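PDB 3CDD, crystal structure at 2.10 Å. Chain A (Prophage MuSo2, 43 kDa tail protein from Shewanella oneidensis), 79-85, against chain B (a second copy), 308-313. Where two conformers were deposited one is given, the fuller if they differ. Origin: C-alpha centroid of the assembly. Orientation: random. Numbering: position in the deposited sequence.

Chain A (79-85) DWVPSYD
Chain B (308-313) IDEIMG

This is a small contact between two copies of one protein, in which alternate side chains of a chain A strand meet a compact turn of chain B through two hydrogen bonds and an apolar patch between them. The two stretches together bury 343 Å².

Chain A runs extended from A:Asp79 through A:Tyr84. A:Val81 has phi/psi of -132/79, A:Pro82 -87/150, and A:Tyr84 is nearly fully stretched at -163/167. The alternation of the strand sets the pattern: the CA-to-CB bonds of A:Trp80, A:Pro82 and A:Tyr84 point toward chain B, and those of A:Val81 and A:Ser83 point away.

Chain B enters as a strand at B:Ile308 and B:Asp309 (-151/99). B:Glu310, B:Ile311 and B:Met312 then take helical angles, at -76/-19, -73/-45 and -67/-57. B:Asp309 holds this turn together. Its OD1 accepts a hydrogen bond from B:Met312 N at 3.1 Å and a weak one from B:Ile311 N at 3.0 Å, while its backbone O accepts from B:Gly313 N at 3.1 Å. B:Gly313 lies at 118/39, where a CB would jam against the carbonyl O of B:Met312.

The register is centred on A:Pro82 and B:Met312, whose CA atoms are 5.7 Å apart.

At one end, A:Trp80 (chi1 163°, t; chi2 -117°) presents its ring edge to the turn. Its NE1 donates to B:Met312 O at 3.3 Å, nearly straight at 170°.

At the other end, A:Tyr84 (chi1 58°, p; chi2 85°) donates from OH to B:Asp309 OD2 at a very short 2.5 Å. OD2 lies at the ring edge, near its plane. B:Asp309 has chi1 -174° (t) and chi2 -24°. OD2 takes the bond from A:Tyr84 and is also hydrogen-bonded elsewhere in the structure; OD1 takes the bonds from its own turn.

Apolar packing fills the middle. B:Ile311 (chi1 -61°, m; chi2 170°, t) points toward chain A. Its CG2 is 3.7 Å from A:Tyr84 CD2, and its CD1 lies over one face of that ring.

B:Met312 is selenomethionine. Its CA-to-CB bond points away, but chi1 -61° (m), chi2 -76° (m) and chi3 104° bring the end of the chain back. Its CE lies 3.8 Å from A:Pro82 CG and 3.7 Å from A:Tyr84 CE2, so one methyl touches both side chains. The same CE is 3.4 Å from A:Pro82 O. The A:Pro82 ring is C-gamma endo, and its CB approaches B:Ile311 O at 3.8 Å.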

# COMPACT_ATOMS: atom_id res chain seq x y z
N ASP A 79 -3.43 21.68 -2.84
CA ASP A 79 -2.44 21.45 -3.87
C ASP A 79 -2.73 22.23 -5.16
O ASP A 79 -3.86 22.23 -5.66
CB ASP A 79 -2.33 19.94 -4.22
CG ASP A 79 -1.80 19.09 -3.05
OD1 ASP A 79 -2.13 19.38 -1.88
OD2 ASP A 79 -1.02 18.12 -3.28
N TRP A 80 -1.69 22.88 -5.67
CA TRP A 80 -1.66 23.45 -6.99
C TRP A 80 -0.82 22.49 -7.86
O TRP A 80 0.31 22.15 -7.50
CB TRP A 80 -1.03 24.85 -6.91
CG TRP A 80 -0.55 25.42 -8.20
CD1 TRP A 80 0.73 25.73 -8.53
CD2 TRP A 80 -1.35 25.73 -9.37
NE1 TRP A 80 0.79 26.23 -9.81
CE2 TRP A 80 -0.48 26.24 -10.35
CE3 TRP A 80 -2.72 25.62 -9.67
CZ2 TRP A 80 -0.92 26.67 -11.62
CZ3 TRP A 80 -3.17 26.05 -10.94
CH2 TRP A 80 -2.27 26.56 -11.88
N VAL A 81 -1.37 22.03 -8.97
CA VAL A 81 -0.78 20.90 -9.71
C VAL A 81 -0.70 21.23 -11.21
O VAL A 81 -1.51 20.80 -11.99
CB VAL A 81 -1.55 19.57 -9.41
CG1 VAL A 81 -0.83 18.31 -10.00
CG2 VAL A 81 -1.80 19.42 -7.90
N PRO A 82 0.32 22.02 -11.60
CA PRO A 82 0.50 22.33 -13.02
C PRO A 82 1.32 21.27 -13.75
O PRO A 82 2.19 20.63 -13.14
CB PRO A 82 1.28 23.64 -12.99
CG PRO A 82 2.14 23.53 -11.72
CD PRO A 82 1.35 22.65 -10.74
N SER A 83 1.05 21.10 -15.04
CA SER A 83 1.87 20.28 -15.92
C SER A 83 1.66 20.76 -17.34
O SER A 83 0.67 21.42 -17.63
CB SER A 83 1.49 18.80 -15.82
OG SER A 83 0.17 18.59 -16.30
N TYR A 84 2.59 20.43 -18.24
CA TYR A 84 2.41 20.75 -19.64
C TYR A 84 3.37 19.90 -20.46
O TYR A 84 4.26 19.26 -19.91
CB TYR A 84 2.68 22.24 -19.91
CG TYR A 84 4.07 22.68 -19.48
CD1 TYR A 84 5.17 22.51 -20.33
CD2 TYR A 84 4.28 23.24 -18.21
CE1 TYR A 84 6.44 22.88 -19.93
CE2 TYR A 84 5.56 23.63 -17.81
CZ TYR A 84 6.63 23.45 -18.67
OH TYR A 84 7.88 23.84 -18.29
N ASP A 85 3.16 19.87 -21.77
CA ASP A 85 4.18 19.43 -22.74
C ASP A 85 4.10 20.32 -23.97
O ASP A 85 3.70 21.49 -23.86
CB ASP A 85 4.07 17.94 -23.07
CG ASP A 85 2.69 17.54 -23.58
OD1 ASP A 85 2.08 18.29 -24.36
OD2 ASP A 85 2.23 16.45 -23.22
N ILE B 308 13.26 28.99 -15.63
CA ILE B 308 12.31 30.06 -15.95
C ILE B 308 11.07 29.41 -16.54
O ILE B 308 11.07 28.92 -17.67
CB ILE B 308 12.89 31.12 -16.91
CG1 ILE B 308 14.30 31.54 -16.49
CG2 ILE B 308 11.96 32.34 -16.97
CD1 ILE B 308 15.01 32.53 -17.42
N ASP B 309 10.00 29.40 -15.75
CA ASP B 309 8.84 28.63 -16.11
C ASP B 309 7.60 29.29 -15.53
O ASP B 309 7.30 29.12 -14.35
CB ASP B 309 8.99 27.20 -15.61
CG ASP B 309 7.88 26.28 -16.08
OD1 ASP B 309 6.77 26.79 -16.38
OD2 ASP B 309 8.10 25.04 -16.12
N GLU B 310 6.89 30.04 -16.36
CA GLU B 310 5.73 30.80 -15.90
C GLU B 310 4.51 29.91 -15.68
O GLU B 310 3.57 30.29 -14.98
CB GLU B 310 5.42 31.92 -16.88
CG GLU B 310 4.48 32.97 -16.33
CD GLU B 310 3.94 33.88 -17.41
OE1 GLU B 310 3.47 33.37 -18.45
OE2 GLU B 310 3.98 35.12 -17.21
N ILE B 311 4.51 28.72 -16.28
CA ILE B 311 3.38 27.81 -16.10
C ILE B 311 3.36 27.18 -14.71
O ILE B 311 2.30 27.16 -14.08
CB ILE B 311 3.20 26.79 -17.23
CG1 ILE B 311 2.97 27.52 -18.56
CG2 ILE B 311 1.99 25.90 -16.94
CD1 ILE B 311 3.02 26.63 -19.76
N MSE B 312 4.51 26.71 -14.23
CA MSE B 312 4.65 26.21 -12.85
C MSE B 312 4.49 27.39 -11.89
O MSE B 312 3.63 27.38 -10.97
CB MSE B 312 6.07 25.69 -12.60
CG MSE B 312 6.57 24.53 -13.43
SE MSE B 312 5.87 22.75 -12.94
CE MSE B 312 4.63 22.62 -14.41
N GLY B 313 5.34 28.40 -12.12
CA GLY B 313 5.46 29.57 -11.27
C GLY B 313 6.87 29.62 -10.69
O GLY B 313 7.06 29.96 -9.52